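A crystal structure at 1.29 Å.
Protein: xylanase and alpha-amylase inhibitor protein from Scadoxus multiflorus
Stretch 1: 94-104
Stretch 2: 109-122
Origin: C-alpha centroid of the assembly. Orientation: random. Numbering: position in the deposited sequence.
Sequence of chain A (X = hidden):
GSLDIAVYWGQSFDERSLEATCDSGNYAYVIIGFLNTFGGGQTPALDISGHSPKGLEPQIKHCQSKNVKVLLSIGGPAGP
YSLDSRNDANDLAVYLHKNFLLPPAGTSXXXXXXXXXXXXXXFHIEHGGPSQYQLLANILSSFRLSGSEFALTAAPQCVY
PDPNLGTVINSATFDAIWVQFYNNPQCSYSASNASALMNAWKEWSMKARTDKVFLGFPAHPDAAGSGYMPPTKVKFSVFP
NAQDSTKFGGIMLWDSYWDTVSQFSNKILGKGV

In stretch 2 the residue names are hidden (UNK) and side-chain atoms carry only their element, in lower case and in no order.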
ATOM      1  N   VAL A  94       9.203 -16.893   1.380  1.00  7.79           N
ATOM      2  CA  VAL A  94      10.526 -17.161   0.813  1.00  8.34           C
ATOM      3  C   VAL A  94      10.660 -16.537  -0.576  1.00  7.89           C
ATOM      4  O   VAL A  94      11.675 -15.914  -0.891  1.00  8.17           O
ATOM      5  CB  VAL A  94      10.826 -18.676   0.788  1.00  8.67           C
ATOM      6  CG1 VAL A  94      12.086 -18.995  -0.018  1.00 10.51           C
ATOM      7  CG2 VAL A  94      10.966 -19.201   2.215  1.00  9.88           C
ATOM      8  N   TYR A  95       9.622 -16.686  -1.392  1.00  7.68           N
ATOM      9  CA  TYR A  95       9.619 -16.100  -2.731  1.00  8.02           C
ATOM     10  C   TYR A  95       9.826 -14.586  -2.676  1.00  7.78           C
ATOM     11  O   TYR A  95      10.658 -14.040  -3.405  1.00  8.20           O
ATOM     12  CB  TYR A  95       8.305 -16.442  -3.433  1.00  8.39           C
ATOM     13  CG  TYR A  95       8.056 -15.695  -4.722  1.00  8.87           C
ATOM     14  CD1 TYR A  95       8.644 -16.112  -5.923  1.00  9.89           C
ATOM     15  CD2 TYR A  95       7.226 -14.572  -4.752  1.00  9.15           C
ATOM     16  CE1 TYR A  95       8.415 -15.418  -7.113  1.00 10.56           C
ATOM     17  CE2 TYR A  95       6.993 -13.890  -5.934  1.00 10.21           C
ATOM     18  CZ  TYR A  95       7.589 -14.314  -7.100  1.00 10.30           C
ATOM     19  OH  TYR A  95       7.342 -13.617  -8.256  1.00 12.35           O
ATOM     20  N   LEU A  96       9.069 -13.910  -1.811  1.00  7.70           N
ATOM     21  CA  LEU A  96       9.186 -12.464  -1.673  1.00  7.53           C
ATOM     22  C   LEU A  96      10.560 -12.059  -1.171  1.00  7.75           C
ATOM     23  O   LEU A  96      11.163 -11.113  -1.676  1.00  7.83           O
ATOM     24  CB  LEU A  96       8.115 -11.922  -0.735  1.00  7.62           C
ATOM     25  CG  LEU A  96       6.677 -12.025  -1.239  1.00  7.43           C
ATOM     26  CD1 LEU A  96       5.721 -11.662  -0.104  1.00  7.83           C
ATOM     27  CD2 LEU A  96       6.428 -11.154  -2.480  1.00  8.68           C
ATOM     28  N   HIS A  97      11.052 -12.784  -0.184  1.00  8.07           N
ATOM     29  CA  HIS A  97      12.348 -12.477   0.405  1.00  8.96           C
ATOM     30  C   HIS A  97      13.494 -12.623  -0.573  1.00  8.90           C
ATOM     31  O   HIS A  97      14.287 -11.706  -0.713  1.00  8.85           O
ATOM     32  CB  HIS A  97      12.565 -13.366   1.627  1.00  9.81           C
ATOM     33  CG  HIS A  97      13.688 -12.917   2.499  1.00 11.51           C
ATOM     34  ND1 HIS A  97      14.596 -13.803   2.995  1.00 13.49           N
ATOM     35  CD2 HIS A  97      13.998 -11.715   3.018  1.00 13.09           C
ATOM     36  CE1 HIS A  97      15.446 -13.156   3.754  1.00 13.33           C
ATOM     37  NE2 HIS A  97      15.139 -11.886   3.754  1.00 13.68           N
ATOM     38  N   LYS A  98      13.537 -13.760  -1.229  1.00  9.42           N
ATOM     39  CA  LYS A  98      14.634 -14.048  -2.150  1.00 10.40           C
ATOM     40  C   LYS A  98      14.614 -13.154  -3.380  1.00 10.37           C
ATOM     41  O   LYS A  98      15.664 -12.740  -3.869  1.00 11.48           O
ATOM     42  CB  LYS A  98      14.596 -15.512  -2.590  1.00 11.25           C
ATOM     43  CG  LYS A  98      15.003 -16.499  -1.510  1.00 13.64           C
ATOM     44  CD  LYS A  98      15.112 -17.902  -2.083  1.00 17.34           C
ATOM     45  CE  LYS A  98      15.693 -18.880  -1.074  1.00 19.66           C
ATOM     46  NZ  LYS A  98      15.923 -20.225  -1.674  1.00 21.96           N
ATOM     47  N   ASN A  99      13.424 -12.852  -3.888  1.00  9.48           N
ATOM     48  CA  ASN A  99      13.317 -12.165  -5.172  1.00  9.76           C
ATOM     49  C   ASN A  99      13.222 -10.651  -5.119  1.00  9.33           C
ATOM     50  O   ASN A  99      13.580  -9.986  -6.095  1.00 10.07           O
ATOM     51  CB  ASN A  99      12.165 -12.733  -5.981  1.00 10.13           C
ATOM     52  CG  ASN A  99      12.496 -14.076  -6.562  1.00 11.08           C
ATOM     53  OD1 ASN A  99      13.308 -14.171  -7.482  1.00 13.22           O
ATOM     54  ND2 ASN A  99      11.887 -15.130  -6.027  1.00 13.07           N
ATOM     55  N   PHE A 100      12.750 -10.110  -3.998  1.00  8.78           N
ATOM     56  CA  PHE A 100      12.466  -8.681  -3.891  1.00  8.67           C
ATOM     57  C   PHE A 100      13.147  -8.002  -2.715  1.00  8.82           C
ATOM     58  O   PHE A 100      13.380  -6.802  -2.771  1.00  9.84           O
ATOM     59  CB  PHE A 100      10.952  -8.426  -3.799  1.00  8.69           C
ATOM     60  CG  PHE A 100      10.172  -8.901  -4.995  1.00  7.89           C
ATOM     61  CD1 PHE A 100      10.080  -8.123  -6.148  1.00  8.70           C
ATOM     62  CD2 PHE A 100       9.508 -10.124  -4.960  1.00  9.34           C
ATOM     63  CE1 PHE A 100       9.347  -8.569  -7.255  1.00  8.76           C
ATOM     64  CE2 PHE A 100       8.777 -10.572  -6.053  1.00  9.81           C
ATOM     65  CZ  PHE A 100       8.695  -9.793  -7.201  1.00  9.39           C
ATOM     66  N   LEU A 101      13.445  -8.736  -1.648  1.00  8.35           N
ATOM     67  CA  LEU A 101      13.895  -8.092  -0.411  1.00  9.00           C
ATOM     68  C   LEU A 101      15.372  -8.281  -0.107  1.00  9.58           C
ATOM     69  O   LEU A 101      15.899  -7.693   0.839  1.00 10.35           O
ATOM     70  CB  LEU A 101      13.024  -8.544   0.763  1.00  8.68           C
ATOM     71  CG  LEU A 101      11.524  -8.256   0.611  1.00  8.40           C
ATOM     72  CD1 LEU A 101      10.731  -8.950   1.702  1.00  9.57           C
ATOM     73  CD2 LEU A 101      11.234  -6.753   0.610  1.00  9.48           C
ATOM     74  N   LEU A 102      16.023  -9.102  -0.921  1.00 10.47           N
ATOM     75  CA  LEU A 102      17.452  -9.360  -0.815  1.00 11.63           C
ATOM     76  C   LEU A 102      18.102  -9.095  -2.164  1.00 12.26           C
ATOM     77  O   LEU A 102      17.435  -9.192  -3.192  1.00 11.93           O
ATOM     78  CB  LEU A 102      17.697 -10.820  -0.432  1.00 11.45           C
ATOM     79  CG  LEU A 102      17.308 -11.285   0.968  1.00 12.71           C
ATOM     80  CD1 LEU A 102      17.465 -12.793   1.041  1.00 14.06           C
ATOM     81  CD2 LEU A 102      18.155 -10.606   2.034  1.00 14.16           C
ATOM     82  N   PRO A 103      19.416  -8.782  -2.170  1.00 13.80           N
ATOM     83  CA  PRO A 103      20.165  -8.753  -3.427  1.00 15.12           C
ATOM     84  C   PRO A 103      20.154 -10.138  -4.076  1.00 15.96           C
ATOM     85  O   PRO A 103      19.935 -11.134  -3.377  1.00 15.19           O
ATOM     86  CB  PRO A 103      21.591  -8.394  -2.980  1.00 15.61           C
ATOM     87  CG  PRO A 103      21.443  -7.787  -1.642  1.00 15.34           C
ATOM     88  CD  PRO A 103      20.271  -8.461  -1.013  1.00 14.04           C
ATOM     89  N   PRO A 104      20.390 -10.218  -5.400  1.00 17.07           N
ATOM     90  CA  PRO A 104      20.388 -11.533  -6.041  1.00 18.06           C
ATOM     91  C   PRO A 104      21.436 -12.461  -5.449  1.00 18.97           C
ATOM     92  O   PRO A 104      22.507 -12.011  -5.033  1.00 18.89           O
ATOM     93  CB  PRO A 104      20.737 -11.219  -7.501  1.00 18.29           C
ATOM     94  CG  PRO A 104      21.392  -9.889  -7.458  1.00 18.66           C
ATOM     95  CD  PRO A 104      20.688  -9.151  -6.370  1.00 17.31           C
ATOM     96  N   UNK A 109      16.921 -17.687  -9.079  1.00 20.75           N
ATOM     97  CA  UNK A 109      15.868 -16.723  -8.727  1.00 19.49           C
ATOM     98  C   UNK A 109      15.261 -16.076  -9.970  1.00 18.69           C
ATOM     99  O   UNK A 109      15.990 -15.744 -10.906  1.00 18.56           O
ATOM    100  o   UNK A 109      17.962 -15.444  -4.460  1.00 20.44           O
ATOM    101  c   UNK A 109      16.881 -16.168  -6.443  1.00 19.41           C
ATOM    102  c   UNK A 109      17.674 -15.149  -5.636  1.00 19.89           C
ATOM    103  c   UNK A 109      16.410 -15.640  -7.792  1.00 19.38           C
ATOM    104  o   UNK A 109      17.994 -14.064  -6.185  1.00 19.71           O
ATOM    105  N   UNK A 110      13.930 -15.893  -9.975  1.00 17.73           N
ATOM    106  CA  UNK A 110      13.254 -15.262 -11.114  1.00 17.03           C
ATOM    107  C   UNK A 110      13.529 -13.730 -11.206  1.00 16.13           C
ATOM    108  O   UNK A 110      13.513 -13.174 -12.307  1.00 16.89           O
ATOM    109  c   UNK A 110      11.754 -15.564 -11.103  1.00 17.37           C
ATOM    110  o   UNK A 110      11.144 -15.041  -9.938  1.00 18.22           O
ATOM    111  N   UNK A 111      13.809 -13.075 -10.046  1.00 14.99           N
ATOM    112  CA  UNK A 111      14.070 -11.634 -10.026  1.00 13.61           C
ATOM    113  C   UNK A 111      13.130 -10.829 -10.974  1.00 12.18           C
ATOM    114  O   UNK A 111      13.579 -10.216 -11.938  1.00 11.53           O
ATOM    115  c   UNK A 111      17.056 -10.094  -6.538  1.00 13.18           C
ATOM    116  c   UNK A 111      15.525 -11.303 -10.391  1.00 14.12           C
ATOM    117  c   UNK A 111      16.605 -11.889  -8.168  1.00 14.82           C
ATOM    118  c   UNK A 111      16.592 -12.124  -9.678  1.00 15.15           C
ATOM    119  n   UNK A 111      17.153 -10.987  -5.567  1.00 12.04           N
ATOM    120  n   UNK A 111      17.220  -8.794  -6.278  1.00 14.30           N
ATOM    121  n   UNK A 111      16.792 -10.479  -7.786  1.00 14.50           N
ATOM    122  N   UNK A 112      11.849 -10.836 -10.662  1.00 11.38           N
ATOM    123  CA  UNK A 112      10.931 -10.083 -11.531  1.00 11.24           C
ATOM    124  C   UNK A 112      11.337  -8.669 -11.818  1.00 10.91           C
ATOM    125  O   UNK A 112      11.165  -8.199 -12.942  1.00 11.60           O
ATOM    126  c   UNK A 112       9.730 -11.802 -10.498  1.00 11.99           C
ATOM    127  c   UNK A 112      11.177 -12.094 -10.289  1.00 11.43           C
ATOM    128  c   UNK A 112       9.574 -10.367 -10.904  1.00 11.42           C
ATOM    129  N   UNK A 113      11.855  -7.965 -10.810  1.00 10.13           N
ATOM    130  CA  UNK A 113      12.302  -6.577 -10.986  1.00  9.99           C
ATOM    131  C   UNK A 113      13.826  -6.501 -11.058  1.00  9.88           C
ATOM    132  O   UNK A 113      14.434  -5.494 -10.670  1.00 10.14           O
ATOM    133  c   UNK A 113       8.053  -5.875 -10.579  1.00 10.94           C
ATOM    134  c   UNK A 113       8.368  -5.143  -8.306  1.00 10.39           C
ATOM    135  c   UNK A 113       9.445  -5.958 -10.749  1.00 10.25           C
ATOM    136  c   UNK A 113       9.750  -5.212  -8.481  1.00  9.86           C
ATOM    137  c   UNK A 113       7.514  -5.468  -9.360  1.00 10.28           C
ATOM    138  c   UNK A 113      11.786  -5.703  -9.840  1.00  9.85           C
ATOM    139  c   UNK A 113      10.301  -5.617  -9.693  1.00  9.36           C
ATOM    140  N   UNK A 114      14.448  -7.572 -11.548  1.00 10.12           N
ATOM    141  CA  UNK A 114      15.898  -7.580 -11.671  1.00 10.30           C
ATOM    142  C   UNK A 114      16.609  -7.478 -10.337  1.00 10.51           C
ATOM    143  O   UNK A 114      16.165  -8.013  -9.337  1.00 10.53           O
ATOM    144  N   UNK A 115      17.733  -6.770 -10.334  1.00 10.90           N
ATOM    145  CA  UNK A 115      18.570  -6.652  -9.144  1.00 11.55           C
ATOM    146  C   UNK A 115      18.161  -5.556  -8.160  1.00 11.13           C
ATOM    147  O   UNK A 115      18.859  -5.300  -7.185  1.00 11.27           O
ATOM    148  c   UNK A 115      20.565  -7.752 -10.243  1.00 15.51           C
ATOM    149  n   UNK A 115      21.687  -7.611 -10.934  1.00 18.98           N
ATOM    150  o   UNK A 115      19.966  -8.827 -10.162  1.00 18.51           O
ATOM    151  c   UNK A 115      20.043  -6.515  -9.542  1.00 12.65           C
ATOM    152  N   UNK A 116      17.023  -4.917  -8.416  1.00 10.41           N
ATOM    153  CA  UNK A 116      16.449  -3.989  -7.445  1.00  9.81           C
ATOM    154  C   UNK A 116      16.124  -4.719  -6.147  1.00  9.05           C
ATOM    155  O   UNK A 116      15.779  -5.912  -6.158  1.00  9.13           O
ATOM    156  c   UNK A 116      15.204  -3.351  -8.005  1.00 10.19           C
ATOM    157  N   UNK A 117      16.269  -4.006  -5.038  1.00  8.48           N
ATOM    158  CA  UNK A 117      15.901  -4.513  -3.725  1.00  8.75           C
ATOM    159  C   UNK A 117      14.873  -3.545  -3.169  1.00  8.41           C
ATOM    160  O   UNK A 117      15.158  -2.365  -2.965  1.00  8.57           O
ATOM    161  c   UNK A 117      18.162  -5.580  -3.352  1.00 10.37           C
ATOM    162  c   UNK A 117      17.116  -4.623  -2.777  1.00  8.62           C
ATOM    163  c   UNK A 117      16.674  -5.087  -1.395  1.00 10.02           C
ATOM    164  N   UNK A 118      13.669  -4.049  -2.942  1.00  7.84           N
ATOM    165  CA  UNK A 118      12.556  -3.218  -2.502  1.00  7.70           C
ATOM    166  C   UNK A 118      12.644  -2.870  -1.028  1.00  7.39           C
ATOM    167  O   UNK A 118      13.364  -3.514  -0.257  1.00  8.39           O
ATOM    168  c   UNK A 118      11.153  -3.027  -5.161  1.00 10.32           C
ATOM    169  c   UNK A 118       9.521  -4.735  -4.375  1.00  9.45           C
ATOM    170  c   UNK A 118      11.226  -3.908  -2.799  1.00  8.00           C
ATOM    171  c   UNK A 118      10.942  -4.234  -4.260  1.00  7.99           C
ATOM    172  N   UNK A 119      11.892  -1.844  -0.642  1.00  7.25           N
ATOM    173  CA  UNK A 119      11.874  -1.366   0.726  1.00  7.13           C
ATOM    174  C   UNK A 119      10.839  -2.034   1.615  1.00  7.04           C
ATOM    175  O   UNK A 119      10.769  -1.729   2.800  1.00  7.61           O
ATOM    176  c   UNK A 119      11.700   0.143   0.734  1.00  7.70           C
ATOM    177  o   UNK A 119      13.960   0.790   0.538  1.00 10.09           O
ATOM    178  o   UNK A 119      12.587   1.384  -1.075  1.00  8.13           O
ATOM    179  c   UNK A 119      12.825   0.837   0.018  1.00  7.96           C
ATOM    180  N   UNK A 120      10.042  -2.942   1.059  1.00  6.60           N
ATOM    181  CA  UNK A 120       9.068  -3.653   1.869  1.00  6.99           C
ATOM    182  C   UNK A 120       7.927  -4.236   1.078  1.00  6.33           C
ATOM    183  O   UNK A 120       7.889  -4.155  -0.160  1.00  6.38           O
ATOM    184  N   UNK A 121       6.994  -4.820   1.829  1.00  5.96           N
ATOM    185  CA  UNK A 121       5.835  -5.519   1.293  1.00  6.04           C
ATOM    186  C   UNK A 121       4.567  -4.942   1.891  1.00  5.95           C
ATOM    187  O   UNK A 121       4.472  -4.766   3.110  1.00  6.13           O
ATOM    188  c   UNK A 121       4.634  -7.764   1.112  1.00  6.66           C
ATOM    189  c   UNK A 121       7.190  -7.697   1.095  1.00  6.73           C
ATOM    190  c   UNK A 121       5.893  -7.045   1.612  1.00  6.00           C
ATOM    191  c   UNK A 121       7.379  -7.637  -0.411  1.00  7.41           C
ATOM    192  N   UNK A 122       3.601  -4.675   1.021  1.00  5.44           N
ATOM    193  CA  UNK A 122       2.298  -4.149   1.403  1.00  5.83           C
ATOM    194  C   UNK A 122       1.237  -5.240   1.274  1.00  5.85           C
ATOM    195  O   UNK A 122       1.095  -5.856   0.217  1.00  6.18           O
ATOM    196  c   UNK A 122       1.964  -2.968   0.490  1.00  5.82           C
ATOM    197  o   UNK A 122       0.325  -1.897   1.829  1.00  6.72           O
ATOM    198  c   UNK A 122       0.583  -2.411   0.720  1.00  5.58           C
ATOM    199  o   UNK A 122      -0.235  -2.459  -0.222  1.00  5.88           O
TER
HETATM  200  O   HOH W   1       8.496 -14.911 -10.407  1.00 20.19           O
HETATM  201  O   HOH W   2      13.400  -8.512  -8.395  1.00 10.46           O
HETATM  202  O   HOH W   3      12.239 -17.480  -7.826  1.00 25.26           O
HETATM  203  O   HOH W   4      14.679  -5.210   1.526  1.00 13.33           O
HETATM  204  O   HOH W   5      18.245 -13.273  -3.013  1.00 12.46           O

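Position 109 has three side-chain carbons in a row, the last carrying two oxygens, and its CB lies 3.4 Å from Asn99 OD1. A carboxylate on a two-carbon stem is Glu109; water 5 joins its OE2 to Pro103 O.

Position 110 offers one carbon and one oxygen, a hydroxyl that reaches water 1 at 2.7 Å; the same water sits 2.8 Å from Tyr95 OH. This is Ser110.

Position 111 runs through three carbons and a nitrogen to a carbon bearing two more nitrogens. CA-to-CB points away from stretch 1, but the chain folds back, so that one face of its planar end lies against Pro104 CA and the opposite face against Asn99 O. This is the guanidinium of Arg111, folded by three successive chi angles in m. Leu102 O accepts from both Arg111 NH1 (3.0 Å) and Arg111 NH2 (3.1 Å), at the edge of the group. Within its own stretch, Arg111 NH1 forms a salt bridge with Glu109 OE1 at 3.2 Å; across the contact, Arg111 N donates to Asn99 OD1 at 2.8 Å.

At 112 three carbons close a ring onto the backbone nitrogen, and the CB lies 3.8 Å from Phe100 CZ: Pro112.

Position 113 carries one carbon and a six-carbon ring with no oxygen, and the edge of Phe100 meets its face, with centroids 5.1 Å apart and planes at 72°: Phe113.

Position 114 has no side-chain atoms and a phi of 63°, favourable to Gly114. Its O accepts from Arg111 NE at 3.0 Å, closing the fold of that side chain.

At 115 two carbons end in one oxygen and one nitrogen, and the oxygen lies 3.2 Å from Pro104 CG, hence Asn115.

A single carbon at 116, pointing away from stretch 1, is Ala116.

Position 117 has a carbon carrying two carbons, one of them 3.6 Å from Pro103 N, while its CA makes a CA-H...O contact with Phe100 O at 3.5 Å. The fork is that of Val117.

At 118 there are four carbons forked at the second; the backbone N donates to Phe100 O at 2.8 Å, and a terminal carbon approaches Phe100 CD1 at 3.9 Å. This is Leu118.

Position 119 bears two carbons and two oxygens, Asp119; it points away, and its carboxylate bonds elsewhere in the structure.

Position 120 is bare, its CA 4.0 Å from Leu101 CD2. At phi 158° and psi -176° a CB would be jammed against the preceding carbonyl, so Gly120 fits.

Position 121 has four carbons forked at the first, one arm two carbons long, and a carbon of it comes 3.8 Å from Leu101 CD1: Ile121.

Position 122, two carbons and two oxygens, is Asp122, out of reach and bonded elsewhere.

The design rule is reciprocity. Leu118 N meets Phe100 O, and Arg111 NH1 and NH2 converge on Leu102 O, while the Asn99 side chain in turn accepts Arg111 N. Water 2 adds a bridge, donating to Asn99 O and accepting from Phe113 N. To one side of the Arg111 guanidinium, Phe100 packs on Pro112, Phe113 and Leu118, Leu101 on Leu118 and Ile121, and Leu96 on Ile121.

Stretch 2, residues 109-122: ESRPFGNAVLDGID
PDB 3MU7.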